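Local coordinates for imelysin (Bacteroides ovatus ATCC 8483, PDB 3OYV), which is an imelysin-like outer membrane protein, classed as a peptidase but probably taking part in bacterial iron uptake, its exact activity unsettled, at residues T277-E280 / P281-S285; A109-V113 / E114-S118; D38-N41 / L42-W46; P179-F182 / R183-P187; P306-Q309 / N310-V313. All blocks are in the same frame, centred on the assembly; numbering follows the deposited sequence.

Contact 1: T277-E280 / P281-S285; sequences TARE and PWEKS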
loop_
_atom_site.group_PDB
_atom_site.type_symbol
_atom_site.label_atom_id
_atom_site.label_comp_id
_atom_site.label_asym_id
_atom_site.label_seq_id
_atom_site.Cartn_x
_atom_site.Cartn_y
_atom_site.Cartn_z
ATOM N N THR A 277 1.501 10.681 5.503
ATOM C CA THR A 277 2.385 10.056 6.500
ATOM C C THR A 277 1.988 8.606 6.714
ATOM O O THR A 277 2.852 7.709 6.756
ATOM C CB THR A 277 2.375 10.871 7.803
ATOM O OG1 THR A 277 2.927 12.156 7.511
ATOM C CG2 THR A 277 3.132 10.166 8.935
ATOM N N ALA A 278 0.692 8.356 6.867
ATOM C CA ALA A 278 0.182 7.000 7.095
ATOM C C ALA A 278 0.314 6.125 5.822
ATOM O O ALA A 278 0.548 4.933 5.905
ATOM C CB ALA A 278 -1.291 7.025 7.612
ATOM N N ARG A 279 0.175 6.747 4.662
ATOM C CA ARG A 279 0.301 6.023 3.401
ATOM C C ARG A 279 1.680 5.436 3.190
ATOM O O ARG A 279 1.802 4.412 2.539
ATOM C CB ARG A 279 -0.067 6.920 2.234
ATOM C CG ARG A 279 -1.579 7.098 2.050
ATOM C CD ARG A 279 -2.264 5.811 1.635
ATOM N NE ARG A 279 -1.797 5.330 0.344
ATOM C CZ ARG A 279 -2.345 4.334 -0.331
ATOM N NH1 ARG A 279 -3.339 3.636 0.186
ATOM N NH2 ARG A 279 -1.897 4.020 -1.538
ATOM N N GLU A 280 2.714 6.080 3.720
ATOM C CA GLU A 280 4.065 5.616 3.424
ATOM C C GLU A 280 4.345 4.182 3.883
ATOM O O GLU A 280 4.761 3.373 3.052
ATOM C CB GLU A 280 5.106 6.578 3.957
ATOM C CG GLU A 280 6.495 6.234 3.421
ATOM C CD GLU A 280 7.535 7.248 3.802
ATOM O OE1 GLU A 280 7.223 8.139 4.617
ATOM O OE2 GLU A 280 8.661 7.140 3.276
ATOM N N PRO A 281 4.099 3.834 5.171
ATOM C CA PRO A 281 4.330 2.449 5.537
ATOM C C PRO A 281 3.364 1.500 4.819
ATOM O O PRO A 281 3.754 0.364 4.483
ATOM C CB PRO A 281 4.140 2.436 7.053
ATOM C CG PRO A 281 3.310 3.645 7.324
ATOM C CD PRO A 281 3.773 4.648 6.360
ATOM N N TRP A 282 2.134 1.936 4.547
ATOM C CA TRP A 282 1.218 1.092 3.776
ATOM C C TRP A 282 1.795 0.763 2.394
ATOM O O TRP A 282 1.920 -0.389 1.991
ATOM C CB TRP A 282 -0.157 1.747 3.580
ATOM C CG TRP A 282 -0.986 0.888 2.680
ATOM C CD1 TRP A 282 -1.241 1.104 1.365
ATOM C CD2 TRP A 282 -1.589 -0.372 3.018
ATOM N NE1 TRP A 282 -1.969 0.062 0.858
ATOM C CE2 TRP A 282 -2.184 -0.871 1.839
ATOM C CE3 TRP A 282 -1.643 -1.149 4.167
ATOM C CZ2 TRP A 282 -2.873 -2.079 1.812
ATOM C CZ3 TRP A 282 -2.350 -2.337 4.138
ATOM C CH2 TRP A 282 -2.930 -2.802 2.965
ATOM N N GLU A 283 2.220 1.813 1.699
ATOM C CA GLU A 283 2.713 1.646 0.326
ATOM C C GLU A 283 4.015 0.827 0.339
ATOM O O GLU A 283 4.257 -0.003 -0.558
ATOM C CB GLU A 283 2.872 3.027 -0.302
ATOM C CG GLU A 283 1.574 3.760 -0.485
ATOM C CD GLU A 283 1.675 5.252 -0.732
ATOM O OE1 GLU A 283 2.738 5.855 -0.462
ATOM O OE2 GLU A 283 0.601 5.812 -1.105
ATOM N N LYS A 284 4.837 1.050 1.365
ATOM C CA LYS A 284 6.074 0.287 1.519
ATOM C C LYS A 284 5.871 -1.116 2.075
ATOM O O LYS A 284 6.841 -1.865 2.270
ATOM C CB LYS A 284 7.061 1.070 2.365
ATOM C CG LYS A 284 7.543 2.327 1.666
ATOM C CD LYS A 284 8.583 3.007 2.493
ATOM C CE LYS A 284 9.324 4.095 1.752
ATOM N NZ LYS A 284 10.360 4.721 2.629
ATOM N N SER A 285 4.613 -1.526 2.285
ATOM C CA SER A 285 4.289 -2.890 2.672
ATOM C C SER A 285 3.774 -3.701 1.516
ATOM O O SER A 285 3.527 -4.881 1.707
ATOM C CB SER A 285 3.243 -2.919 3.803
ATOM O OG SER A 285 1.914 -2.774 3.341
#

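Contact 2: A109-V113 / E114-S118; sequences ALYAV and ESWYS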
loop_
_atom_site.group_PDB
_atom_site.type_symbol
_atom_site.label_atom_id
_atom_site.label_comp_id
_atom_site.label_asym_id
_atom_site.label_seq_id
_atom_site.Cartn_x
_atom_site.Cartn_y
_atom_site.Cartn_z
ATOM N N ALA A 109 -9.660 6.776 -18.438
ATOM C CA ALA A 109 -8.258 6.623 -18.030
ATOM C C ALA A 109 -7.896 7.550 -16.875
ATOM O O ALA A 109 -7.296 7.127 -15.872
ATOM C CB ALA A 109 -7.317 6.872 -19.224
ATOM N N LEU A 110 -8.246 8.827 -17.019
ATOM C CA LEU A 110 -7.910 9.820 -16.024
ATOM C C LEU A 110 -8.488 9.454 -14.654
ATOM O O LEU A 110 -7.820 9.604 -13.613
ATOM C CB LEU A 110 -8.378 11.225 -16.441
ATOM C CG LEU A 110 -7.296 12.108 -17.108
ATOM C CD1 LEU A 110 -6.695 11.524 -18.356
ATOM C CD2 LEU A 110 -7.836 13.525 -17.382
ATOM N N TYR A 111 -9.721 8.972 -14.644
ATOM C CA TYR A 111 -10.407 8.657 -13.389
ATOM C C TYR A 111 -10.080 7.279 -12.844
ATOM O O TYR A 111 -10.502 6.943 -11.734
ATOM C CB TYR A 111 -11.918 8.897 -13.527
ATOM C CG TYR A 111 -12.224 10.372 -13.640
ATOM C CD1 TYR A 111 -12.338 11.153 -12.510
ATOM C CD2 TYR A 111 -12.374 10.994 -14.872
ATOM C CE1 TYR A 111 -12.581 12.518 -12.604
ATOM C CE2 TYR A 111 -12.618 12.357 -14.986
ATOM C CZ TYR A 111 -12.723 13.117 -13.847
ATOM O OH TYR A 111 -12.956 14.463 -13.925
ATOM N N ALA A 112 -9.279 6.508 -13.587
ATOM C CA ALA A 112 -8.832 5.186 -13.151
ATOM C C ALA A 112 -7.537 5.212 -12.331
ATOM O O ALA A 112 -7.136 4.181 -11.823
ATOM C CB ALA A 112 -8.640 4.264 -14.377
ATOM N N VAL A 113 -6.855 6.359 -12.307
ATOM C CA VAL A 113 -5.518 6.446 -11.706
ATOM C C VAL A 113 -5.568 6.397 -10.163
ATOM O O VAL A 113 -6.025 7.344 -9.508
ATOM C CB VAL A 113 -4.801 7.718 -12.177
ATOM C CG1 VAL A 113 -3.427 7.903 -11.478
ATOM C CG2 VAL A 113 -4.587 7.679 -13.722
ATOM N N GLU A 114 -5.038 5.322 -9.586
ATOM C CA GLU A 114 -4.969 5.167 -8.143
ATOM C C GLU A 114 -4.109 6.264 -7.516
ATOM O O GLU A 114 -2.972 6.479 -7.920
ATOM C CB GLU A 114 -4.378 3.792 -7.803
ATOM C CG GLU A 114 -3.978 3.612 -6.324
ATOM C CD GLU A 114 -3.125 2.372 -6.077
ATOM O OE1 GLU A 114 -3.457 1.308 -6.632
ATOM O OE2 GLU A 114 -2.121 2.452 -5.314
ATOM N N SER A 115 -4.653 6.953 -6.524
ATOM C CA SER A 115 -4.014 8.052 -5.784
ATOM C C SER A 115 -3.979 9.381 -6.567
ATOM O O SER A 115 -3.241 10.310 -6.211
ATOM C CB SER A 115 -2.634 7.704 -5.235
ATOM O OG SER A 115 -2.711 6.716 -4.231
ATOM N N TRP A 116 -4.832 9.544 -7.590
ATOM C CA TRP A 116 -4.838 10.807 -8.302
ATOM C C TRP A 116 -5.445 11.953 -7.509
ATOM O O TRP A 116 -5.117 13.098 -7.756
ATOM C CB TRP A 116 -5.536 10.685 -9.650
ATOM C CG TRP A 116 -7.065 10.785 -9.671
ATOM C CD1 TRP A 116 -7.954 9.751 -9.641
ATOM C CD2 TRP A 116 -7.859 11.980 -9.732
ATOM N NE1 TRP A 116 -9.246 10.218 -9.699
ATOM C CE2 TRP A 116 -9.211 11.578 -9.780
ATOM C CE3 TRP A 116 -7.556 13.338 -9.795
ATOM C CZ2 TRP A 116 -10.266 12.502 -9.829
ATOM C CZ3 TRP A 116 -8.600 14.256 -9.882
ATOM C CH2 TRP A 116 -9.932 13.826 -9.907
ATOM N N TYR A 117 -6.345 11.663 -6.554
ATOM C CA TYR A 117 -7.036 12.745 -5.903
ATOM C C TYR A 117 -6.032 13.678 -5.253
ATOM O O TYR A 117 -6.242 14.887 -5.192
ATOM C CB TYR A 117 -7.985 12.279 -4.817
ATOM C CG TYR A 117 -9.037 11.270 -5.154
ATOM C CD1 TYR A 117 -9.777 11.331 -6.330
ATOM C CD2 TYR A 117 -9.317 10.241 -4.289
ATOM C CE1 TYR A 117 -10.765 10.407 -6.584
ATOM C CE2 TYR A 117 -10.327 9.329 -4.519
ATOM C CZ TYR A 117 -11.041 9.404 -5.687
ATOM O OH TYR A 117 -12.025 8.460 -5.906
ATOM N N SER A 118 -4.938 13.095 -4.748
ATOM C CA SER A 118 -3.888 13.827 -4.051
ATOM C C SER A 118 -2.651 14.066 -4.934
ATOM O O SER A 118 -1.603 14.496 -4.454
ATOM C CB SER A 118 -3.497 13.052 -2.786
ATOM O OG SER A 118 -3.140 11.750 -3.110
HETATM O O HOH W 1 -11.658 8.758 -9.889
HETATM O O HOH W 2 -4.158 3.191 -11.284
#

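Contact 3: D38-N41 / L42-W46; sequences DATN and LYNAW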
loop_
_atom_site.group_PDB
_atom_site.type_symbol
_atom_site.label_atom_id
_atom_site.label_comp_id
_atom_site.label_asym_id
_atom_site.label_seq_id
_atom_site.Cartn_x
_atom_site.Cartn_y
_atom_site.Cartn_z
ATOM N N ASP A 38 -8.358 -1.665 11.554
ATOM C CA ASP A 38 -7.722 -2.617 10.631
ATOM C C ASP A 38 -6.201 -2.637 10.815
ATOM O O ASP A 38 -5.599 -3.706 10.873
ATOM C CB ASP A 38 -8.097 -2.289 9.186
ATOM C CG ASP A 38 -9.499 -2.716 8.825
ATOM O OD1 ASP A 38 -10.000 -3.626 9.496
ATOM O OD2 ASP A 38 -10.089 -2.150 7.866
ATOM N N ALA A 39 -5.554 -1.466 10.850
ATOM C CA ALA A 39 -4.088 -1.421 11.025
ATOM C C ALA A 39 -3.678 -2.016 12.375
ATOM O O ALA A 39 -2.618 -2.656 12.469
ATOM C CB ALA A 39 -3.553 -0.027 10.832
ATOM N N THR A 40 -4.455 -1.752 13.429
ATOM C CA THR A 40 -4.142 -2.306 14.749
ATOM C C THR A 40 -4.236 -3.827 14.730
ATOM O O THR A 40 -3.348 -4.525 15.234
ATOM C CB THR A 40 -5.035 -1.674 15.825
ATOM O OG1 THR A 40 -4.793 -0.268 15.850
ATOM C CG2 THR A 40 -4.771 -2.319 17.176
ATOM N N ASN A 41 -5.288 -4.338 14.100
ATOM C CA ASN A 41 -5.470 -5.778 14.059
ATOM C C ASN A 41 -4.400 -6.446 13.191
ATOM O O ASN A 41 -3.933 -7.512 13.552
ATOM C CB ASN A 41 -6.852 -6.144 13.565
ATOM C CG ASN A 41 -7.937 -5.765 14.568
ATOM O OD1 ASN A 41 -7.659 -5.553 15.771
ATOM N ND2 ASN A 41 -9.158 -5.637 14.075
ATOM N N LEU A 42 -4.029 -5.795 12.094
ATOM C CA LEU A 42 -2.949 -6.320 11.208
ATOM C C LEU A 42 -1.617 -6.419 11.976
ATOM O O LEU A 42 -0.934 -7.440 11.963
ATOM C CB LEU A 42 -2.803 -5.392 10.007
ATOM C CG LEU A 42 -1.706 -5.734 8.990
ATOM C CD1 LEU A 42 -1.764 -7.209 8.526
ATOM C CD2 LEU A 42 -1.870 -4.780 7.823
ATOM N N TYR A 43 -1.236 -5.336 12.652
ATOM C CA TYR A 43 -0.006 -5.322 13.428
ATOM C C TYR A 43 -0.064 -6.402 14.544
ATOM O O TYR A 43 0.896 -7.152 14.771
ATOM C CB TYR A 43 0.197 -3.947 14.027
ATOM C CG TYR A 43 1.379 -3.862 14.980
ATOM C CD1 TYR A 43 2.673 -4.190 14.581
ATOM C CD2 TYR A 43 1.199 -3.423 16.281
ATOM C CE1 TYR A 43 3.740 -4.094 15.445
ATOM C CE2 TYR A 43 2.260 -3.314 17.148
ATOM C CZ TYR A 43 3.537 -3.621 16.740
ATOM O OH TYR A 43 4.591 -3.524 17.625
ATOM N N ASN A 44 -1.163 -6.441 15.293
ATOM C CA ASN A 44 -1.263 -7.400 16.380
ATOM C C ASN A 44 -1.234 -8.853 15.914
ATOM O O ASN A 44 -0.685 -9.710 16.618
ATOM C CB ASN A 44 -2.515 -7.158 17.220
ATOM C CG ASN A 44 -2.431 -5.873 18.050
ATOM O OD1 ASN A 44 -1.347 -5.350 18.287
ATOM N ND2 ASN A 44 -3.603 -5.355 18.485
ATOM N N ALA A 45 -1.743 -9.117 14.707
ATOM C CA ALA A 45 -1.745 -10.486 14.180
ATOM C C ALA A 45 -0.298 -10.928 13.959
ATOM O O ALA A 45 0.072 -12.054 14.252
ATOM C CB ALA A 45 -2.488 -10.561 12.889
ATOM N N TRP A 46 0.520 -10.004 13.447
ATOM C CA TRP A 46 1.940 -10.293 13.239
ATOM C C TRP A 46 2.744 -10.312 14.515
ATOM O O TRP A 46 3.672 -11.104 14.657
ATOM C CB TRP A 46 2.556 -9.286 12.244
ATOM C CG TRP A 46 2.380 -9.679 10.797
ATOM C CD1 TRP A 46 1.322 -9.360 9.977
ATOM C CD2 TRP A 46 3.268 -10.478 9.997
ATOM N NE1 TRP A 46 1.480 -9.933 8.747
ATOM C CE2 TRP A 46 2.678 -10.606 8.728
ATOM C CE3 TRP A 46 4.481 -11.132 10.243
ATOM C CZ2 TRP A 46 3.298 -11.305 7.684
ATOM C CZ3 TRP A 46 5.093 -11.806 9.204
ATOM C CH2 TRP A 46 4.508 -11.908 7.962
HETATM O O HOH W 3 -6.108 -6.634 17.639
#

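Contact 4: P179-F182 / R183-P187; sequences PQPF and RNHIP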
loop_
_atom_site.group_PDB
_atom_site.type_symbol
_atom_site.label_atom_id
_atom_site.label_comp_id
_atom_site.label_asym_id
_atom_site.label_seq_id
_atom_site.Cartn_x
_atom_site.Cartn_y
_atom_site.Cartn_z
ATOM N N PRO A 179 6.253 12.705 -15.696
ATOM C CA PRO A 179 6.001 14.067 -15.245
ATOM C C PRO A 179 4.839 14.127 -14.231
ATOM O O PRO A 179 3.825 13.445 -14.390
ATOM C CB PRO A 179 5.665 14.836 -16.555
ATOM C CG PRO A 179 6.286 14.025 -17.624
ATOM C CD PRO A 179 6.210 12.583 -17.168
ATOM N N GLN A 180 5.021 14.928 -13.203
ATOM C CA GLN A 180 4.014 15.091 -12.163
ATOM C C GLN A 180 2.874 15.965 -12.671
ATOM O O GLN A 180 3.124 17.036 -13.199
ATOM C CB GLN A 180 4.664 15.728 -10.919
ATOM C CG GLN A 180 3.731 16.202 -9.819
ATOM C CD GLN A 180 3.059 15.090 -9.051
ATOM O OE1 GLN A 180 3.220 13.896 -9.366
ATOM N NE2 GLN A 180 2.338 15.468 -7.999
ATOM N N PRO A 181 1.610 15.534 -12.490
ATOM C CA PRO A 181 1.154 14.253 -11.981
ATOM C C PRO A 181 0.968 13.249 -13.101
ATOM O O PRO A 181 0.629 13.607 -14.223
ATOM C CB PRO A 181 -0.199 14.625 -11.369
ATOM C CG PRO A 181 -0.712 15.710 -12.316
ATOM C CD PRO A 181 0.489 16.485 -12.705
ATOM N N PHE A 182 1.109 11.986 -12.776
ATOM C CA PHE A 182 0.904 10.915 -13.751
ATOM C C PHE A 182 -0.457 11.065 -14.420
ATOM O O PHE A 182 -0.577 10.863 -15.625
ATOM C CB PHE A 182 1.062 9.536 -13.069
ATOM C CG PHE A 182 0.574 8.371 -13.863
ATOM C CD1 PHE A 182 0.938 8.170 -15.190
ATOM C CD2 PHE A 182 -0.219 7.406 -13.239
ATOM C CE1 PHE A 182 0.467 7.057 -15.866
ATOM C CE2 PHE A 182 -0.684 6.305 -13.907
ATOM C CZ PHE A 182 -0.349 6.123 -15.239
ATOM N N ARG A 183 -1.495 11.408 -13.669
ATOM C CA ARG A 183 -2.825 11.475 -14.261
ATOM C C ARG A 183 -2.919 12.434 -15.450
ATOM O O ARG A 183 -3.761 12.227 -16.317
ATOM C CB ARG A 183 -3.862 11.828 -13.198
ATOM C CG ARG A 183 -5.275 11.917 -13.736
ATOM C CD ARG A 183 -6.157 12.462 -12.704
ATOM N NE ARG A 183 -7.563 12.515 -13.070
ATOM C CZ ARG A 183 -8.232 13.621 -13.416
ATOM N NH1 ARG A 183 -7.633 14.786 -13.558
ATOM N NH2 ARG A 183 -9.531 13.543 -13.672
ATOM N N ASN A 184 -2.063 13.452 -15.495
ATOM C CA ASN A 184 -2.064 14.413 -16.619
ATOM C C ASN A 184 -1.055 14.081 -17.706
ATOM O O ASN A 184 -0.914 14.841 -18.674
ATOM C CB ASN A 184 -1.807 15.854 -16.143
ATOM C CG ASN A 184 -2.959 16.430 -15.349
ATOM O OD1 ASN A 184 -4.031 15.878 -15.349
ATOM N ND2 ASN A 184 -2.720 17.551 -14.652
ATOM N N HIS A 185 -0.343 12.971 -17.536
ATOM C CA HIS A 185 0.709 12.540 -18.468
ATOM C C HIS A 185 0.654 11.049 -18.774
ATOM O O HIS A 185 1.682 10.402 -18.988
ATOM C CB HIS A 185 2.070 12.919 -17.880
ATOM C CG HIS A 185 2.222 14.375 -17.688
ATOM N ND1 HIS A 185 1.971 15.018 -16.500
ATOM C CD2 HIS A 185 2.558 15.334 -18.575
ATOM C CE1 HIS A 185 2.140 16.318 -16.668
ATOM N NE2 HIS A 185 2.503 16.533 -17.914
ATOM N N ILE A 186 -0.552 10.505 -18.825
ATOM C CA ILE A 186 -0.719 9.094 -19.022
ATOM C C ILE A 186 -0.057 8.599 -20.331
ATOM O O ILE A 186 0.708 7.661 -20.258
ATOM C CB ILE A 186 -2.184 8.672 -18.930
ATOM C CG1 ILE A 186 -2.729 8.888 -17.506
ATOM C CG2 ILE A 186 -2.381 7.248 -19.406
ATOM C CD1 ILE A 186 -4.241 8.715 -17.373
ATOM N N PRO A 187 -0.228 9.283 -21.488
ATOM C CA PRO A 187 0.345 8.705 -22.715
ATOM C C PRO A 187 1.836 8.965 -22.883
ATOM O O PRO A 187 2.382 8.619 -23.914
ATOM C CB PRO A 187 -0.494 9.354 -23.813
ATOM C CG PRO A 187 -0.902 10.685 -23.220
ATOM C CD PRO A 187 -1.198 10.345 -21.773
#

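Contact 5: P306-Q309 / N310-V313; sequences PLDQ and NAIV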
loop_
_atom_site.group_PDB
_atom_site.type_symbol
_atom_site.label_atom_id
_atom_site.label_comp_id
_atom_site.label_asym_id
_atom_site.label_seq_id
_atom_site.Cartn_x
_atom_site.Cartn_y
_atom_site.Cartn_z
ATOM N N PRO A 306 -10.833 0.790 -7.746
ATOM C CA PRO A 306 -11.592 2.030 -7.648
ATOM C C PRO A 306 -12.647 1.999 -6.548
ATOM O O PRO A 306 -12.872 0.970 -5.943
ATOM C CB PRO A 306 -12.260 2.142 -9.022
ATOM C CG PRO A 306 -12.401 0.786 -9.471
ATOM C CD PRO A 306 -11.185 0.045 -8.975
ATOM N N LEU A 307 -13.247 3.150 -6.312
ATOM C CA LEU A 307 -14.290 3.332 -5.324
ATOM C C LEU A 307 -15.652 3.418 -6.010
ATOM O O LEU A 307 -15.732 3.699 -7.201
ATOM C CB LEU A 307 -14.073 4.638 -4.557
ATOM C CG LEU A 307 -12.716 4.776 -3.858
ATOM C CD1 LEU A 307 -12.575 6.139 -3.197
ATOM C CD2 LEU A 307 -12.520 3.632 -2.850
ATOM N N ASP A 308 -16.709 3.249 -5.217
ATOM C CA ASP A 308 -18.067 3.599 -5.652
ATOM C C ASP A 308 -18.246 5.071 -5.263
ATOM O O ASP A 308 -18.768 5.401 -4.193
ATOM C CB ASP A 308 -19.117 2.711 -5.000
ATOM C CG ASP A 308 -20.508 2.944 -5.568
ATOM O OD1 ASP A 308 -20.718 3.985 -6.238
ATOM O OD2 ASP A 308 -21.364 2.075 -5.317
ATOM N N GLN A 309 -17.758 5.956 -6.117
ATOM C CA GLN A 309 -17.696 7.370 -5.795
ATOM C C GLN A 309 -19.099 7.977 -5.672
ATOM O O GLN A 309 -19.366 8.795 -4.778
ATOM C CB GLN A 309 -16.848 8.107 -6.807
ATOM C CG GLN A 309 -15.417 7.581 -6.942
ATOM C CD GLN A 309 -14.690 8.231 -8.105
ATOM O OE1 GLN A 309 -13.677 8.960 -7.932
ATOM N NE2 GLN A 309 -15.217 8.000 -9.323
ATOM N N ASN A 310 -20.019 7.545 -6.524
ATOM C CA ASN A 310 -21.373 8.059 -6.405
ATOM C C ASN A 310 -22.012 7.643 -5.064
ATOM O O ASN A 310 -22.765 8.447 -4.476
ATOM C CB ASN A 310 -22.244 7.655 -7.584
ATOM C CG ASN A 310 -23.685 8.077 -7.397
ATOM O OD1 ASN A 310 -24.535 7.258 -7.110
ATOM N ND2 ASN A 310 -23.935 9.368 -7.480
ATOM N N ALA A 311 -21.697 6.452 -4.555
ATOM C CA ALA A 311 -22.169 6.040 -3.236
ATOM C C ALA A 311 -21.618 6.915 -2.120
ATOM O O ALA A 311 -22.332 7.205 -1.145
ATOM C CB ALA A 311 -21.860 4.580 -2.953
ATOM N N ILE A 312 -20.365 7.359 -2.268
ATOM C CA ILE A 312 -19.802 8.293 -1.274
ATOM C C ILE A 312 -20.559 9.612 -1.289
ATOM O O ILE A 312 -20.893 10.143 -0.239
ATOM C CB ILE A 312 -18.286 8.503 -1.475
ATOM C CG1 ILE A 312 -17.522 7.180 -1.328
ATOM C CG2 ILE A 312 -17.749 9.504 -0.471
ATOM C CD1 ILE A 312 -16.066 7.214 -1.866
ATOM N N VAL A 313 -20.826 10.151 -2.472
ATOM C CA VAL A 313 -21.598 11.381 -2.587
ATOM C C VAL A 313 -22.999 11.222 -1.968
ATOM O O VAL A 313 -23.454 12.113 -1.247
ATOM C CB VAL A 313 -21.658 11.853 -4.055
ATOM C CG1 VAL A 313 -22.657 13.023 -4.244
ATOM C CG2 VAL A 313 -20.245 12.240 -4.545
#

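Contact 1: T277-E280 / P281-S285
P281 meets the last full turn before it through its ring: P281 CD lies 3.2 Å from T277 O, in the place where any other residue would carry an N-H. With no proton to give, the proline kinks helix 265-283 near its C-terminal end. W282 follows with a broad flat indole whose rim atom CD1 packs over one face of the R279 guanidinium, 3.5 Å from R279 NH1, the two planes 41° apart. E283 restores the helical bonding by giving its N-H to R279 O. Its carboxylate stands nearly at right angles to the same guanidinium, and OE2 takes a salt-bridge bond of 2.8 Å from R279 NE, with a weaker one from NH2. R279 gets there by folding back at chi2 and chi3 (-67° and -63°). K284 bonds through its backbone N to E280 O, and in the conformer described its extended chain runs alongside that of E280 until K284 NZ reaches E280 OE2 at 3.0 Å; both residues have a second conformer, consistent with a mobile pair. Just past the helix, S285 turns back, OG donating to W282 O at 2.7 Å and N to the same oxygen. Beyond the two segments, R279 NH1 pairs with D303, and E283 OE2 also bonds to H120. Since R279 is buried and bonds to an unidentified ligand through NH2, the surrounding carboxylates probably balance its charge and hold the guanidinium turned toward that pocket.

Contact 2: A109-V113 / E114-S118
W116 reaches back toward the residues of helix 106-111 and the turn after it, meeting V113, L110 and Y111. Its CB sits 3.9 Å from V113 CG1, an apolar contact between two buried groups. CG then lies between the backbone N and the carbonyl carbon (chi1 83°), a crowded position that folds the indole back beside the preceding residues. CD1 comes 3.1 Å from V113 O, which lies at the ring edge, while L110 O stands over one face. This return is made by a type II beta turn from V113 to W116, closed by W116 N donating to V113 O at 3.2 Å; S115 takes its third position with a positive phi of 76°. Further out, W116 NE1 donates to a water at 2.8 Å, and that water also lies within hydrogen-bonding distance of Y111 O. At the far rim W116 CZ2 packs 3.6 Å from Y111 CE1, the ring planes 87° apart. A leucine in place of W116 would probably leave that water without its indole donor and the Y111 ring without its aromatic neighbour. Both rings also make cation-pi contacts with R183. On the other side of the turn a second water joins A112 O to the N-H of E114.

Contact 3: D38-N41 / L42-W46
T40 and N44 lie side by side, one turn apart on helix 21-47, and carry the direct side-chain contact. It is a van der Waals touch: T40 CG2, anti to the backbone N, lies 3.5 Å from N44 ND2. Water supplies the polar link. One molecule donates to N41 OD1 at 2.7 Å and accepts from N44 ND2 at 2.9 Å, bridging two amides that suit this outer face because each offers both a donor and an acceptor. A valine in place of N44 would probably leave this water without its ND2 donor and N41 without its bridged partner. Backbone bonds form the third group, with L42, Y43, N44 and A45 each donating to the carbonyl four residues earlier; N44 N to T40 O measures 2.9 Å. The remaining side chains tie the helix into the bundle. A39, L42 and Y43 pack on helix 223-261, from which K246 also bonds to T40 OG1, while D38 touches helix 298-303 and forms a salt bridge with R342.

Contact 4: P179-F182 / R183-P187
The imidazole of H185 lies flat beneath the ring of P179, whose CB stands 3.6 Å from the ring centroid and only 5° off its normal, a well-centred CH-pi contact. Proline suits the place because its rigid ring presents C-H groups to the aromatic face. The edge of the same imidazole serves a different purpose: H185 ND1 donates to P181 O at 3.0 Å, with the oxygen close to the ring plane. H185 CG, anti to its carbonyl carbon (chi1 -61°), carries the ring back toward P179 and P181. N184 N reaches P181 O from the opposite face of the carbonyl plane, and the N184 amide lies aslant P181, N184 ND2 3.6 Å from P181 CG. A 3-10 turn follows P181, with H185 N donating to F182 O, and I186 CG1 covers one face of the F182 ring, 4.0 Å from F182 CE1. The bond from ND1 implies that this nitrogen carries a proton; two donors on P181 O, with the cis peptide before P181, are likely to set the chain's course toward helix 189-214.

Contact 5: P306-Q309 / N310-V313
D308 meets A311 at the start of helix 309-316, where it holds the N-cap position. This is the close-packed part of the contact. CG stands anti to the backbone N (chi1 -173°), which swings the carboxylate over the first turn, and D308 OD1 accepts from A311 N at 3.1 Å, met from well above the carboxylate plane. The small A311 suits its place: its CB fits under the carboxylate, 3.4 Å from D308 CG. D308 O opens the i to i+4 pattern by accepting from I312 N at 3.2 Å, and Q309 O continues it with V313 N. Packing is looser between L307 and I312, which cross obliquely and meet through a single pair of methyl groups, L307 CD1 to I312 CD1, at 3.9 Å. Both lean on helix 343-351, where T346 touches each of them. The outer side is more open still: N310, deposited in two conformers, touches D10 of a loop. Separately, Q309 OE1 bonds to the hydroxyl of Y117, a tie to the loop after helix 106-111. Aspartate is apt as the cap because its negative charge would favourably oppose the partial positive charge of the helix's N-terminal end, while OD1 accepts from an N-H of the first turn.

Along the chain the order is contact 3, contact 2, contact 4, contact 1 and contact 5, in a largely helical single chain. Contact 1 lies deepest, about 6 Å from the chain centre, and contact 3 runs along the neighbouring helix 21-47, their centres about 14 Å apart. Contacts 2 and 4, with centres about 10 Å apart, are joined where R183 NE bonds to L110 O. Contact 5 joins the group through Y117 OH and Q309 OE1, thereby tying an early part of the chain to a late one. Contacts 1 and 2, although about 18 Å apart between centres, meet where R279 packs against E114 and S115; R279 and E114 also both engage the unidentified ligand, which may mark a pocket.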